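Local coordinates for protein 2-Cys peroxiredoxin (PDB 2H01) that probably reduces hydrogen peroxide and organic hydroperoxides to water and alcohols as a thiol-dependent, thioredoxin-linked antioxidant peroxidase, at residues 53-66 with 144-158. Numbering follows the deposited sequence.
Sequences ALDKALDSFKERNV and GRSVDEILRLIDALQ
L151 lays its CD2 methyl over one face of the F61 ring, 3.8 Å from the ring centroid and 17° off the normal, a CH-pi contact. Its other methyl, CD1, rests on CB of S60. I150 meets the same ring differently: CG2 lies at the edge, near the ring plane and 4.0 Å from CE2. The CD1 methyl of I154 also reaches CE2 of F61, while its CG2 meets CG2 of V66 tip to tip. Toward the start of helix 147-158, V147 splits its branches. CG1, anti to the backbone N, touches CB of A57, and CG2 turns to L54 and A53. V147 CG2 and L54 CD2 are 3.4 Å apart, tighter than usual van der Waals contact.

Helices 58-63 and 147-158 run almost parallel, 7° apart with axes 11.1 Å from each other. They pack side by side on one face of the central sheet of this thioredoxin-fold peroxiredoxin. L54 reaches Y37 of strand 33-38, and V66, which starts strand 66-72, touches Y33 and L35 of the same strand. I150 and I154 rest on strand 119-127.

Polar bonds join the C-terminal end of the contact. The extended chain of R64 brings NE to OD2 of D155, a 2.8 Å salt bridge on the syn side of the carboxylate. NH1 of R64 bonds back to O of S60, which holds the guanidinium from a second side. Q158 NE2 donates to O of R64 at 2.9 Å, in the carbonyl plane and nearly straight (166°). That carbonyl directly precedes N65, the positive-phi residue of the Schellman motif that ends helix 58-63.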
loop_
_atom_site.group_PDB
_atom_site.type_symbol
_atom_site.label_atom_id
_atom_site.label_comp_id
_atom_site.label_asym_id
_atom_site.label_seq_id
_atom_site.Cartn_x
_atom_site.Cartn_y
_atom_site.Cartn_z
ATOM N N ALA A 53 11.330 -1.951 4.393
ATOM C CA ALA A 53 10.804 -1.744 5.743
ATOM C C ALA A 53 9.451 -2.451 5.905
ATOM O O ALA A 53 9.181 -3.044 6.945
ATOM C CB ALA A 53 10.651 -0.265 6.026
ATOM N N LEU A 54 8.604 -2.384 4.879
ATOM C CA LEU A 54 7.297 -3.030 4.948
ATOM C C LEU A 54 7.405 -4.551 4.895
ATOM O O LEU A 54 6.794 -5.250 5.714
ATOM C CB LEU A 54 6.386 -2.548 3.810
ATOM C CG LEU A 54 5.987 -1.073 3.830
ATOM C CD1 LEU A 54 5.182 -0.751 2.584
ATOM C CD2 LEU A 54 5.180 -0.762 5.091
ATOM N N ASP A 55 8.178 -5.065 3.939
ATOM C CA ASP A 55 8.325 -6.510 3.807
ATOM C C ASP A 55 8.930 -7.130 5.061
ATOM O O ASP A 55 8.585 -8.255 5.438
ATOM C CB ASP A 55 9.190 -6.883 2.607
ATOM C CG ASP A 55 9.140 -8.373 2.313
ATOM O OD1 ASP A 55 8.050 -8.871 1.952
ATOM O OD2 ASP A 55 10.174 -9.054 2.457
ATOM N N LYS A 56 9.846 -6.401 5.693
ATOM C CA LYS A 56 10.468 -6.896 6.914
ATOM C C LYS A 56 9.428 -6.970 8.031
ATOM O O LYS A 56 9.598 -7.702 8.990
ATOM C CB LYS A 56 11.629 -5.993 7.339
ATOM C CG LYS A 56 12.982 -6.445 6.804
ATOM C CD LYS A 56 14.044 -5.394 7.125
ATOM C CE LYS A 56 15.398 -5.774 6.548
ATOM N NZ LYS A 56 16.330 -4.611 6.585
ATOM N N ALA A 57 8.346 -6.211 7.896
ATOM C CA ALA A 57 7.293 -6.214 8.903
ATOM C C ALA A 57 6.048 -6.976 8.423
ATOM O O ALA A 57 4.993 -6.896 9.038
ATOM C CB ALA A 57 6.925 -4.788 9.252
ATOM N N LEU A 58 6.178 -7.724 7.335
ATOM C CA LEU A 58 5.041 -8.456 6.795
ATOM C C LEU A 58 4.207 -9.190 7.837
ATOM O O LEU A 58 2.988 -9.032 7.881
ATOM C CB LEU A 58 5.490 -9.458 5.733
ATOM C CG LEU A 58 4.332 -10.161 5.015
ATOM C CD1 LEU A 58 3.464 -9.132 4.293
ATOM C CD2 LEU A 58 4.883 -11.169 4.027
ATOM N N ASP A 59 4.845 -9.997 8.674
ATOM C CA ASP A 59 4.096 -10.735 9.683
ATOM C C ASP A 59 3.179 -9.861 10.534
ATOM O O ASP A 59 2.067 -10.273 10.858
ATOM C CB ASP A 59 5.041 -11.535 10.579
ATOM C CG ASP A 59 5.595 -12.767 9.878
ATOM O OD1 ASP A 59 4.820 -13.416 9.135
ATOM O OD2 ASP A 59 6.789 -13.089 10.080
ATOM N N SER A 60 3.639 -8.669 10.902
ATOM C CA SER A 60 2.813 -7.751 11.687
ATOM C C SER A 60 1.527 -7.422 10.921
ATOM O O SER A 60 0.458 -7.272 11.522
ATOM C CB SER A 60 3.572 -6.451 11.985
ATOM O OG SER A 60 4.557 -6.640 12.981
ATOM N N PHE A 61 1.637 -7.300 9.596
ATOM C CA PHE A 61 0.473 -7.006 8.749
ATOM C C PHE A 61 -0.462 -8.202 8.618
ATOM O O PHE A 61 -1.680 -8.052 8.700
ATOM C CB PHE A 61 0.905 -6.543 7.355
ATOM C CG PHE A 61 1.464 -5.157 7.335
ATOM C CD1 PHE A 61 2.833 -4.944 7.320
ATOM C CD2 PHE A 61 0.618 -4.057 7.424
ATOM C CE1 PHE A 61 3.355 -3.657 7.403
ATOM C CE2 PHE A 61 1.131 -2.765 7.509
ATOM C CZ PHE A 61 2.502 -2.564 7.501
ATOM N N LYS A 62 0.097 -9.390 8.428
ATOM C CA LYS A 62 -0.738 -10.577 8.312
ATOM C C LYS A 62 -1.521 -10.804 9.607
ATOM O O LYS A 62 -2.696 -11.156 9.577
ATOM C CB LYS A 62 0.115 -11.821 8.003
ATOM C CG LYS A 62 0.663 -11.863 6.588
ATOM C CD LYS A 62 1.460 -13.141 6.305
ATOM C CE LYS A 62 2.018 -13.124 4.875
ATOM N NZ LYS A 62 2.854 -14.316 4.568
ATOM N N GLU A 63 -0.855 -10.599 10.742
ATOM C CA GLU A 63 -1.477 -10.788 12.053
ATOM C C GLU A 63 -2.687 -9.887 12.228
ATOM O O GLU A 63 -3.619 -10.224 12.963
ATOM C CB GLU A 63 -0.461 -10.509 13.172
ATOM C CG GLU A 63 0.654 -11.538 13.256
ATOM C CD GLU A 63 1.854 -11.075 14.070
ATOM O OE1 GLU A 63 1.893 -9.892 14.481
ATOM O OE2 GLU A 63 2.772 -11.899 14.283
ATOM N N ARG A 64 -2.673 -8.742 11.551
ATOM C CA ARG A 64 -3.775 -7.789 11.656
ATOM C C ARG A 64 -4.678 -7.891 10.448
ATOM O O ARG A 64 -5.517 -7.019 10.203
ATOM C CB ARG A 64 -3.222 -6.363 11.811
ATOM C CG ARG A 64 -2.311 -6.224 13.033
ATOM C CD ARG A 64 -1.684 -4.843 13.149
ATOM N NE ARG A 64 -1.065 -4.657 14.466
ATOM C CZ ARG A 64 0.070 -5.232 14.870
ATOM N NH1 ARG A 64 0.747 -6.039 14.066
ATOM N NH2 ARG A 64 0.523 -5.004 16.096
ATOM N N ASN A 65 -4.488 -8.970 9.695
ATOM C CA ASN A 65 -5.281 -9.263 8.509
ATOM C C ASN A 65 -5.214 -8.150 7.453
ATOM O O ASN A 65 -6.236 -7.742 6.890
ATOM C CB ASN A 65 -6.732 -9.530 8.928
ATOM C CG ASN A 65 -7.495 -10.343 7.902
ATOM O OD1 ASN A 65 -6.900 -11.062 7.097
ATOM N ND2 ASN A 65 -8.822 -10.245 7.935
ATOM N N VAL A 66 -3.995 -7.681 7.194
ATOM C CA VAL A 66 -3.743 -6.627 6.215
ATOM C C VAL A 66 -2.927 -7.147 5.039
ATOM O O VAL A 66 -1.886 -7.783 5.221
ATOM C CB VAL A 66 -2.963 -5.455 6.830
ATOM C CG1 VAL A 66 -2.608 -4.449 5.737
ATOM C CG2 VAL A 66 -3.786 -4.792 7.919
ATOM N N GLY A 144 9.887 4.771 4.781
ATOM C CA GLY A 144 10.030 3.421 5.285
ATOM C C GLY A 144 10.024 3.439 6.804
ATOM O O GLY A 144 9.575 2.495 7.458
ATOM N N ARG A 145 10.504 4.538 7.360
ATOM C CA ARG A 145 10.548 4.814 8.786
ATOM C C ARG A 145 9.153 4.917 9.409
ATOM O O ARG A 145 8.988 4.990 10.616
ATOM C CB ARG A 145 11.228 6.158 8.963
ATOM C CG ARG A 145 12.333 6.172 9.917
ATOM C CD ARG A 145 12.452 7.461 10.629
ATOM N NE ARG A 145 13.833 7.864 10.729
ATOM C CZ ARG A 145 14.616 7.547 11.723
ATOM N NH1 ARG A 145 14.163 6.818 12.724
ATOM N NH2 ARG A 145 15.860 7.970 11.714
ATOM N N SER A 146 8.143 4.890 8.563
ATOM C CA SER A 146 6.794 5.136 8.993
ATOM C C SER A 146 6.035 3.864 9.377
ATOM O O SER A 146 4.903 3.938 9.818
ATOM C CB SER A 146 6.038 5.881 7.897
ATOM O OG SER A 146 6.169 7.268 8.030
ATOM N N VAL A 147 6.672 2.708 9.230
ATOM C CA VAL A 147 5.969 1.446 9.335
ATOM C C VAL A 147 5.254 1.319 10.675
ATOM O O VAL A 147 4.166 0.787 10.760
ATOM C CB VAL A 147 6.891 0.241 9.136
ATOM C CG1 VAL A 147 6.238 -1.012 9.642
ATOM C CG2 VAL A 147 7.227 0.068 7.700
ATOM N N ASP A 148 5.876 1.819 11.723
ATOM C CA ASP A 148 5.310 1.640 13.018
ATOM C C ASP A 148 4.103 2.533 13.290
ATOM O O ASP A 148 3.154 2.086 13.918
ATOM C CB ASP A 148 6.373 1.705 14.101
ATOM C CG ASP A 148 7.236 0.452 14.145
ATOM O OD1 ASP A 148 8.465 0.568 14.004
ATOM O OD2 ASP A 148 6.777 -0.697 14.316
ATOM N N GLU A 149 4.122 3.769 12.797
ATOM C CA GLU A 149 2.913 4.589 12.729
ATOM C C GLU A 149 1.772 3.938 11.956
ATOM O O GLU A 149 0.626 3.997 12.376
ATOM C CB GLU A 149 3.185 5.973 12.148
ATOM C CG GLU A 149 4.352 6.702 12.756
ATOM C CD GLU A 149 4.269 6.794 14.260
ATOM O OE1 GLU A 149 5.334 6.743 14.907
ATOM O OE2 GLU A 149 3.153 6.921 14.787
ATOM N N ILE A 150 2.107 3.334 10.822
ATOM C CA ILE A 150 1.128 2.666 9.998
ATOM C C ILE A 150 0.391 1.559 10.756
ATOM O O ILE A 150 -0.821 1.538 10.792
ATOM C CB ILE A 150 1.764 2.132 8.731
ATOM C CG1 ILE A 150 2.065 3.272 7.777
ATOM C CG2 ILE A 150 0.856 1.146 8.041
ATOM C CD1 ILE A 150 3.005 2.901 6.671
ATOM N N LEU A 151 1.154 0.667 11.370
ATOM C CA LEU A 151 0.615 -0.419 12.189
ATOM C C LEU A 151 -0.218 0.092 13.355
ATOM O O LEU A 151 -1.163 -0.559 13.792
ATOM C CB LEU A 151 1.757 -1.280 12.707
ATOM C CG LEU A 151 2.463 -2.020 11.584
ATOM C CD1 LEU A 151 3.832 -2.532 12.043
ATOM C CD2 LEU A 151 1.544 -3.156 11.131
ATOM N N ARG A 152 0.150 1.268 13.836
ATOM C CA ARG A 152 -0.515 1.959 14.929
ATOM C C ARG A 152 -1.886 2.480 14.475
ATOM O O ARG A 152 -2.848 2.457 15.241
ATOM C CB ARG A 152 0.368 3.130 15.348
ATOM C CG ARG A 152 0.148 3.687 16.723
ATOM C CD ARG A 152 1.528 4.054 17.246
ATOM N NE ARG A 152 2.368 2.860 17.204
ATOM C CZ ARG A 152 3.669 2.845 16.923
ATOM N NH1 ARG A 152 4.320 3.978 16.657
ATOM N NH2 ARG A 152 4.313 1.679 16.867
ATOM N N LEU A 153 -1.958 2.977 13.242
ATOM C CA LEU A 153 -3.214 3.499 12.692
ATOM C C LEU A 153 -4.158 2.327 12.455
ATOM O O LEU A 153 -5.355 2.405 12.732
ATOM C CB LEU A 153 -2.963 4.248 11.374
ATOM C CG LEU A 153 -2.192 5.557 11.573
ATOM C CD1 LEU A 153 -1.860 6.192 10.229
ATOM C CD2 LEU A 153 -3.029 6.504 12.453
ATOM N N ILE A 154 -3.680 1.279 11.807
ATOM C CA ILE A 154 -4.359 -0.011 11.823
ATOM C C ILE A 154 -4.682 -0.448 13.249
ATOM O O ILE A 154 -5.792 -0.828 13.571
ATOM C CB ILE A 154 -3.499 -1.083 11.125
ATOM C CG1 ILE A 154 -2.992 -0.564 9.778
ATOM C CG2 ILE A 154 -4.293 -2.367 10.944
ATOM C CD1 ILE A 154 -1.906 -1.419 9.165
ATOM N N ASP A 155 -4.184 -0.439 14.094
ATOM C CA ASP A 155 -4.715 -0.860 15.392
ATOM C C ASP A 155 -5.826 0.080 15.827
ATOM O O ASP A 155 -6.861 -0.356 16.324
ATOM C CB ASP A 155 -3.618 -0.888 16.468
ATOM C CG ASP A 155 -2.675 -2.063 16.314
ATOM O OD1 ASP A 155 -1.569 -2.026 16.891
ATOM O OD2 ASP A 155 -3.035 -3.037 15.618
ATOM N N ALA A 156 -5.609 1.377 15.643
ATOM C CA ALA A 156 -6.622 2.353 16.018
ATOM C C ALA A 156 -7.870 2.142 15.143
ATOM O O ALA A 156 -9.005 2.155 15.642
ATOM C CB ALA A 156 -6.077 3.778 15.842
ATOM N N LEU A 157 -7.663 1.949 13.842
ATOM C CA LEU A 157 -8.801 1.739 12.953
ATOM C C LEU A 157 -9.619 0.537 13.444
ATOM O O LEU A 157 -10.826 0.654 13.676
ATOM C CB LEU A 157 -8.337 1.498 11.509
ATOM C CG LEU A 157 -9.401 1.039 10.493
ATOM C CD1 LEU A 157 -10.537 2.074 10.396
ATOM C CD2 LEU A 157 -8.743 0.859 9.108
ATOM N N GLN A 158 -8.957 -0.604 13.621
ATOM C CA GLN A 158 -9.655 -1.794 14.069
ATOM C C GLN A 158 -10.284 -1.616 15.448
ATOM O O GLN A 158 -11.317 -2.213 15.727
ATOM C CB GLN A 158 -8.717 -3.008 14.019
ATOM C CG GLN A 158 -8.129 -3.172 12.608
ATOM C CD GLN A 158 -7.291 -4.418 12.416
ATOM O OE1 GLN A 158 -6.709 -4.950 13.358
ATOM N NE2 GLN A 158 -7.207 -4.878 11.169
#